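Local coordinates for protein amicyanin (Paracoccus versutus, PDB 1ID2) that carries electrons as a type I blue copper protein of the plastocyanin/azurin family, probably by cycling one bound copper ion between its cupric and cuprous states, at residues Ile26-Tyr31 and His96-Gly101; Pro53-Lys59 and Asp90-His96. All coordinates share one frame; numbering follows the deposited sequence.

Contact 1. Residues Ile26-Tyr31 and His96-Gly101; sequences IEKMKY and HPFMRG. With CU (copper (II) ion), chain D.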
loop_
_atom_site.group_PDB
_atom_site.type_symbol
_atom_site.label_atom_id
_atom_site.label_comp_id
_atom_site.label_asym_id
_atom_site.label_seq_id
_atom_site.Cartn_x
_atom_site.Cartn_y
_atom_site.Cartn_z
ATOM N N ILE A 26 4.043 9.050 0.989
ATOM C CA ILE A 26 3.669 9.237 2.377
ATOM C C ILE A 26 4.497 10.363 2.997
ATOM O O ILE A 26 5.712 10.228 3.149
ATOM C CB ILE A 26 3.868 7.927 3.197
ATOM C CG1 ILE A 26 3.252 6.724 2.455
ATOM C CG2 ILE A 26 3.217 8.087 4.559
ATOM C CD1 ILE A 26 3.694 5.358 2.974
ATOM N N GLU A 27 3.834 11.457 3.371
ATOM C CA GLU A 27 4.509 12.591 3.991
ATOM C C GLU A 27 3.596 13.180 5.023
ATOM O O GLU A 27 2.391 13.271 4.811
ATOM C CB GLU A 27 4.831 13.692 2.979
ATOM C CG GLU A 27 6.250 13.750 2.484
ATOM C CD GLU A 27 7.258 14.068 3.565
ATOM O OE1 GLU A 27 7.430 15.244 3.926
ATOM O OE2 GLU A 27 7.988 13.149 3.949
ATOM N N LYS A 28 4.210 13.657 6.099
ATOM C CA LYS A 28 3.542 14.367 7.179
ATOM C C LYS A 28 2.275 13.676 7.685
ATOM O O LYS A 28 1.229 14.289 7.884
ATOM C CB LYS A 28 3.326 15.829 6.768
ATOM C CG LYS A 28 4.573 16.444 6.022
ATOM C CD LYS A 28 5.743 17.001 6.921
ATOM C CE LYS A 28 6.318 15.985 7.938
ATOM N NZ LYS A 28 7.468 15.099 7.491
ATOM N N MET A 29 2.471 12.409 8.044
ATOM C CA MET A 29 1.451 11.551 8.608
ATOM C C MET A 29 0.224 11.427 7.715
ATOM O O MET A 29 -0.865 11.140 8.211
ATOM C CB MET A 29 1.039 12.051 9.997
ATOM C CG MET A 29 2.201 12.292 10.939
ATOM S SD MET A 29 3.129 10.846 11.378
ATOM C CE MET A 29 2.173 10.161 12.735
ATOM N N LYS A 30 0.420 11.532 6.401
ATOM C CA LYS A 30 -0.671 11.407 5.422
ATOM C C LYS A 30 -0.212 10.497 4.296
ATOM O O LYS A 30 0.935 10.569 3.866
ATOM C CB LYS A 30 -0.989 12.760 4.779
ATOM C CG LYS A 30 -1.755 13.750 5.626
ATOM C CD LYS A 30 -1.560 15.177 5.104
ATOM C CE LYS A 30 -2.209 15.399 3.744
ATOM N NZ LYS A 30 -1.876 16.740 3.174
ATOM N N TYR A 31 -1.151 9.758 3.725
ATOM C CA TYR A 31 -0.965 9.178 2.406
ATOM C C TYR A 31 -1.321 10.293 1.477
ATOM O O TYR A 31 -2.432 10.815 1.556
ATOM C CB TYR A 31 -1.946 8.031 2.166
ATOM C CG TYR A 31 -1.693 6.867 3.056
ATOM C CD1 TYR A 31 -0.530 6.099 2.916
ATOM C CD2 TYR A 31 -2.586 6.548 4.065
ATOM C CE1 TYR A 31 -0.271 5.029 3.760
ATOM C CE2 TYR A 31 -2.332 5.488 4.919
ATOM C CZ TYR A 31 -1.191 4.727 4.767
ATOM O OH TYR A 31 -1.035 3.624 5.582
ATOM N N HIS A 96 -0.794 4.098 13.287
ATOM C CA HIS A 96 -1.398 5.415 13.083
ATOM C C HIS A 96 -2.699 5.254 12.314
ATOM O O HIS A 96 -2.781 5.625 11.133
ATOM C CB HIS A 96 -0.444 6.305 12.272
ATOM C CG HIS A 96 0.974 6.301 12.771
ATOM N ND1 HIS A 96 2.036 6.096 11.916
ATOM C CD2 HIS A 96 1.435 6.393 14.044
ATOM C CE1 HIS A 96 3.108 6.064 12.683
ATOM N NE2 HIS A 96 2.796 6.231 13.981
ATOM N N PRO A 97 -3.733 4.667 12.956
ATOM C CA PRO A 97 -4.959 4.258 12.264
ATOM C C PRO A 97 -5.801 5.433 11.750
ATOM O O PRO A 97 -6.782 5.239 11.053
ATOM C CB PRO A 97 -5.717 3.462 13.324
ATOM C CG PRO A 97 -4.805 3.396 14.516
ATOM C CD PRO A 97 -3.884 4.521 14.412
ATOM N N PHE A 98 -5.431 6.646 12.122
ATOM C CA PHE A 98 -6.075 7.818 11.580
ATOM C C PHE A 98 -5.597 8.058 10.167
ATOM O O PHE A 98 -6.154 8.906 9.469
ATOM C CB PHE A 98 -5.757 9.038 12.438
ATOM C CG PHE A 98 -4.286 9.227 12.698
ATOM C CD1 PHE A 98 -3.506 9.974 11.827
ATOM C CD2 PHE A 98 -3.685 8.655 13.808
ATOM C CE1 PHE A 98 -2.157 10.147 12.048
ATOM C CE2 PHE A 98 -2.314 8.843 14.052
ATOM C CZ PHE A 98 -1.558 9.589 13.172
ATOM N N MET A 99 -4.454 7.463 9.819
ATOM C CA MET A 99 -3.976 7.420 8.421
ATOM C C MET A 99 -4.713 6.324 7.640
ATOM O O MET A 99 -4.606 5.147 7.960
ATOM C CB MET A 99 -2.470 7.126 8.350
ATOM C CG MET A 99 -1.549 8.234 8.842
ATOM S SD MET A 99 0.186 7.707 8.774
ATOM C CE MET A 99 0.457 7.794 6.975
ATOM N N ARG A 100 -5.433 6.730 6.603
ATOM C CA ARG A 100 -6.288 5.841 5.844
ATOM C C ARG A 100 -6.154 6.210 4.376
ATOM O O ARG A 100 -5.956 7.376 4.042
ATOM C CB ARG A 100 -7.742 6.054 6.241
ATOM C CG ARG A 100 -8.058 5.718 7.654
ATOM C CD ARG A 100 -9.403 6.268 8.011
ATOM N NE ARG A 100 -9.483 6.490 9.446
ATOM C CZ ARG A 100 -10.116 5.695 10.298
ATOM N NH1 ARG A 100 -10.762 4.617 9.864
ATOM N NH2 ARG A 100 -9.972 5.892 11.599
ATOM N N GLY A 101 -6.420 5.250 3.503
ATOM C CA GLY A 101 -6.555 5.567 2.088
ATOM C C GLY A 101 -7.358 4.461 1.436
ATOM O O GLY A 101 -7.736 3.477 2.102
HETATM CU CU CU D . 1.801 5.547 9.793
HETATM O O HOH W 1 -3.884 9.786 5.044
#
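Met-99 runs from segment 96-101 across to the hairpin 26-31 and touches something at every atom from CB outward. Its CB is 3.8 Å from Tyr-31 CE2. CG comes up against the backbone carbonyl of Met-29, 3.1 Å from that O. SD faces the copper at 2.9 Å, the long axial position of a type I site. The chain is extended as far as SD (chi2 177°) and then bends there (chi3 74°), which turns CE away from the metal and over the centre of the Tyr-31 ring, 4.1 Å from the centroid. The same methyl touches CG2 of Ile-26 at 3.7 Å. Met-29, bent at both chi2 and chi3, likewise sets its methyl over a ring: CE sits over the face of the copper ligand His-96, 4.0 Å from the ring centroid, and against the edge of Phe-98 at CZ. No direct hydrogen bond joins the segments; a water accepts from Tyr-31 N and donates weakly to Arg-100 O. The Tyr-31 hydroxyl is hydrogen-bonded to Asn-55 O, and its ring packs edge-to-face with Tyr-91. The type I' turn linking strands 22-27 and 30-31, at the margin of the five-strand sheet, thus packs on the metal loop where that loop enters strand 100-105 of the three-strand sheet.

Contact 2. Residues Pro53-Lys59 and Asp90-His96; sequences PHNVAFK and DYFCTPH. With CU (copper (II) ion), chain D.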
loop_
_atom_site.group_PDB
_atom_site.type_symbol
_atom_site.label_atom_id
_atom_site.label_comp_id
_atom_site.label_asym_id
_atom_site.label_seq_id
_atom_site.Cartn_x
_atom_site.Cartn_y
_atom_site.Cartn_z
ATOM N N PRO A 53 8.079 5.627 10.805
ATOM C CA PRO A 53 7.791 4.470 9.961
ATOM C C PRO A 53 6.295 4.337 9.723
ATOM O O PRO A 53 5.488 4.639 10.601
ATOM C CB PRO A 53 8.380 3.301 10.755
ATOM C CG PRO A 53 9.389 3.963 11.684
ATOM C CD PRO A 53 8.707 5.234 12.074
ATOM N N HIS A 54 5.940 3.857 8.539
ATOM C CA HIS A 54 4.558 3.726 8.116
ATOM C C HIS A 54 4.415 2.414 7.360
ATOM O O HIS A 54 5.387 1.934 6.781
ATOM C CB HIS A 54 4.171 4.891 7.220
ATOM C CG HIS A 54 4.200 6.229 7.915
ATOM N ND1 HIS A 54 3.353 6.527 8.952
ATOM C CD2 HIS A 54 4.897 7.342 7.586
ATOM C CE1 HIS A 54 3.554 7.801 9.230
ATOM N NE2 HIS A 54 4.472 8.340 8.440
ATOM N N ASN A 55 3.278 1.745 7.513
ATOM C CA ASN A 55 2.999 0.558 6.706
ATOM C C ASN A 55 1.649 0.674 6.012
ATOM O O ASN A 55 1.068 1.773 5.959
ATOM C CB ASN A 55 3.062 -0.728 7.550
ATOM C CG ASN A 55 1.828 -0.935 8.413
ATOM O OD1 ASN A 55 1.171 0.021 8.775
ATOM N ND2 ASN A 55 1.576 -2.176 8.828
ATOM N N VAL A 56 1.272 -0.394 5.301
ATOM C CA VAL A 56 -0.051 -0.501 4.668
ATOM C C VAL A 56 -0.725 -1.737 5.235
ATOM O O VAL A 56 -0.082 -2.787 5.310
ATOM C CB VAL A 56 0.076 -0.632 3.115
ATOM C CG1 VAL A 56 -1.259 -0.967 2.479
ATOM C CG2 VAL A 56 0.564 0.671 2.542
ATOM N N ALA A 57 -1.911 -1.558 5.828
ATOM C CA ALA A 57 -2.646 -2.658 6.457
ATOM C C ALA A 57 -4.136 -2.681 6.108
ATOM O O ALA A 57 -4.719 -1.667 5.684
ATOM C CB ALA A 57 -2.458 -2.623 7.979
ATOM N N PHE A 58 -4.701 -3.882 6.131
ATOM C CA PHE A 58 -6.100 -4.096 5.758
ATOM C C PHE A 58 -6.734 -4.863 6.917
ATOM O O PHE A 58 -6.094 -5.731 7.509
ATOM C CB PHE A 58 -6.224 -4.923 4.455
ATOM C CG PHE A 58 -5.630 -4.250 3.201
ATOM C CD1 PHE A 58 -6.377 -3.367 2.444
ATOM C CD2 PHE A 58 -4.330 -4.517 2.791
ATOM C CE1 PHE A 58 -5.832 -2.745 1.307
ATOM C CE2 PHE A 58 -3.789 -3.902 1.658
ATOM C CZ PHE A 58 -4.534 -3.020 0.923
ATOM N N LYS A 59 -7.911 -4.421 7.349
ATOM C CA LYS A 59 -8.712 -5.160 8.331
ATOM C C LYS A 59 -9.164 -6.501 7.730
ATOM O O LYS A 59 -9.048 -6.724 6.521
ATOM C CB LYS A 59 -9.963 -4.355 8.721
ATOM C CG LYS A 59 -9.723 -3.038 9.460
ATOM C CD LYS A 59 -9.514 -3.296 10.936
ATOM C CE LYS A 59 -9.031 -2.060 11.676
ATOM N NZ LYS A 59 -8.166 -2.457 12.837
ATOM N N ASP A 90 -9.826 -0.431 1.399
ATOM C CA ASP A 90 -9.361 0.543 2.384
ATOM C C ASP A 90 -8.133 0.001 3.069
ATOM O O ASP A 90 -8.163 -1.125 3.565
ATOM C CB ASP A 90 -10.403 0.753 3.484
ATOM C CG ASP A 90 -11.750 1.085 2.946
ATOM O OD1 ASP A 90 -12.652 0.205 3.024
ATOM O OD2 ASP A 90 -11.882 2.237 2.466
ATOM N N TYR A 91 -7.160 0.869 3.311
ATOM C CA TYR A 91 -6.043 0.488 4.156
ATOM C C TYR A 91 -5.829 1.601 5.155
ATOM O O TYR A 91 -6.381 2.693 5.010
ATOM C CB TYR A 91 -4.770 0.248 3.330
ATOM C CG TYR A 91 -4.357 1.425 2.479
ATOM C CD1 TYR A 91 -3.435 2.356 2.947
ATOM C CD2 TYR A 91 -4.928 1.637 1.223
ATOM C CE1 TYR A 91 -3.108 3.472 2.200
ATOM C CE2 TYR A 91 -4.602 2.747 0.469
ATOM C CZ TYR A 91 -3.691 3.666 0.978
ATOM O OH TYR A 91 -3.330 4.751 0.224
ATOM N N PHE A 92 -4.997 1.313 6.143
ATOM C CA PHE A 92 -4.652 2.259 7.173
ATOM C C PHE A 92 -3.244 1.881 7.625
ATOM O O PHE A 92 -2.688 0.871 7.183
ATOM C CB PHE A 92 -5.665 2.166 8.343
ATOM C CG PHE A 92 -5.737 0.799 8.970
ATOM C CD1 PHE A 92 -6.445 -0.223 8.350
ATOM C CD2 PHE A 92 -4.995 0.497 10.106
ATOM C CE1 PHE A 92 -6.395 -1.517 8.834
ATOM C CE2 PHE A 92 -4.946 -0.811 10.599
ATOM C CZ PHE A 92 -5.653 -1.824 9.942
ATOM N N CYS A 93 -2.647 2.727 8.451
ATOM C CA CYS A 93 -1.302 2.504 8.934
ATOM C C CYS A 93 -1.455 1.986 10.337
ATOM O O CYS A 93 -2.215 2.539 11.117
ATOM C CB CYS A 93 -0.515 3.820 8.916
ATOM S SG CYS A 93 1.100 3.637 9.622
ATOM N N THR A 94 -0.876 0.828 10.592
ATOM C CA THR A 94 -1.162 0.057 11.787
ATOM C C THR A 94 -0.964 0.841 13.083
ATOM O O THR A 94 -1.830 0.839 13.945
ATOM C CB THR A 94 -0.297 -1.227 11.811
ATOM O OG1 THR A 94 -0.691 -2.075 10.731
ATOM C CG2 THR A 94 -0.466 -1.980 13.128
ATOM N N PRO A 95 0.181 1.524 13.240
ATOM C CA PRO A 95 0.350 2.287 14.475
ATOM C C PRO A 95 -0.318 3.681 14.462
ATOM O O PRO A 95 -0.469 4.318 15.511
ATOM C CB PRO A 95 1.866 2.368 14.611
ATOM C CG PRO A 95 2.324 2.422 13.194
ATOM C CD PRO A 95 1.439 1.450 12.477
ATOM N N HIS A 96 -0.794 4.098 13.287
ATOM C CA HIS A 96 -1.398 5.415 13.083
ATOM C C HIS A 96 -2.699 5.254 12.314
ATOM O O HIS A 96 -2.781 5.625 11.133
ATOM C CB HIS A 96 -0.444 6.305 12.272
ATOM C CG HIS A 96 0.974 6.301 12.771
ATOM N ND1 HIS A 96 2.036 6.096 11.916
ATOM C CD2 HIS A 96 1.435 6.393 14.044
ATOM C CE1 HIS A 96 3.108 6.064 12.683
ATOM N NE2 HIS A 96 2.796 6.231 13.981
HETATM CU CU CU D . 1.801 5.547 9.793
HETATM O O HOH W 2 -8.983 -1.775 6.034
#
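His-54 ND1 and Cys-93 SG, 3.7 Å apart, both bind the copper at 2.0 Å, alongside His-96. The imidazoles of His-54 and His-96 meet rim to rim with their planes at 76°. Cys-93 SG lies in the plane of the His-54 ring, at its edge, and also accepts a long hydrogen bond from Asn-55 N (3.6 Å). The Asn-55 amide bonds Thr-94 twice: OD1 receives Thr-94 N on a lone pair (2.9 Å, 171° at the hydrogen), and ND2 gives an in-plane N-H to Thr-94 OG1 (3.0 Å). With CG between the backbone N and the carbonyl carbon (chi1 77°), the amide reaches the start of the metal loop, while ND2 also bonds Gly-70 O. With an alanine in place of Asn-55, Thr-94 N and OG1 would lose these partners, and the turn after Cys-93 is likely to shift. Farther along, Ala-57 and Phe-92 form an antiparallel hydrogen-bonded pair, with Ala-57 N 2.9 Å from Phe-92 O and Phe-92 N 3.0 Å from Ala-57 O. Around it, Ala-57 CB lies over the Phe-92 face, offset toward the rim, and the Lys-59 chain passes over the rim from the opposite side, CG near CE1 and CE near CZ, its backbone N at the edge. Tyr-91 CB rests on the Phe-58 face. The N-H directed at the thiolate probably draws off some sulfur charge and would be expected to influence the copper potential, as in other cupredoxins; the Asn-55 bonds to Thr-94 probably help to steady the chain beside that ligand.

Contacts 1 and 2 share His-96 and the copper, and their centres lie about 8 Å apart. Contact 2 supplies the three short-bonded ligands, contact 1 the distant methionine sulfur, so the four-residue site is complete only when both are taken together. Along the chain, contact 2 is nested within the loop that contact 1 closes. The metal loop runs from strand 87-92 to strand 100-105, neighbours in one sheet, and Tyr-91 N lies 2.9 Å from Gly-101 O at its base, a probable hydrogen bond. Tyr-31 of contact 1 makes a second link: its OH is 2.8 Å from Asn-55 O and packs 3.4 Å from Cys-93 CB.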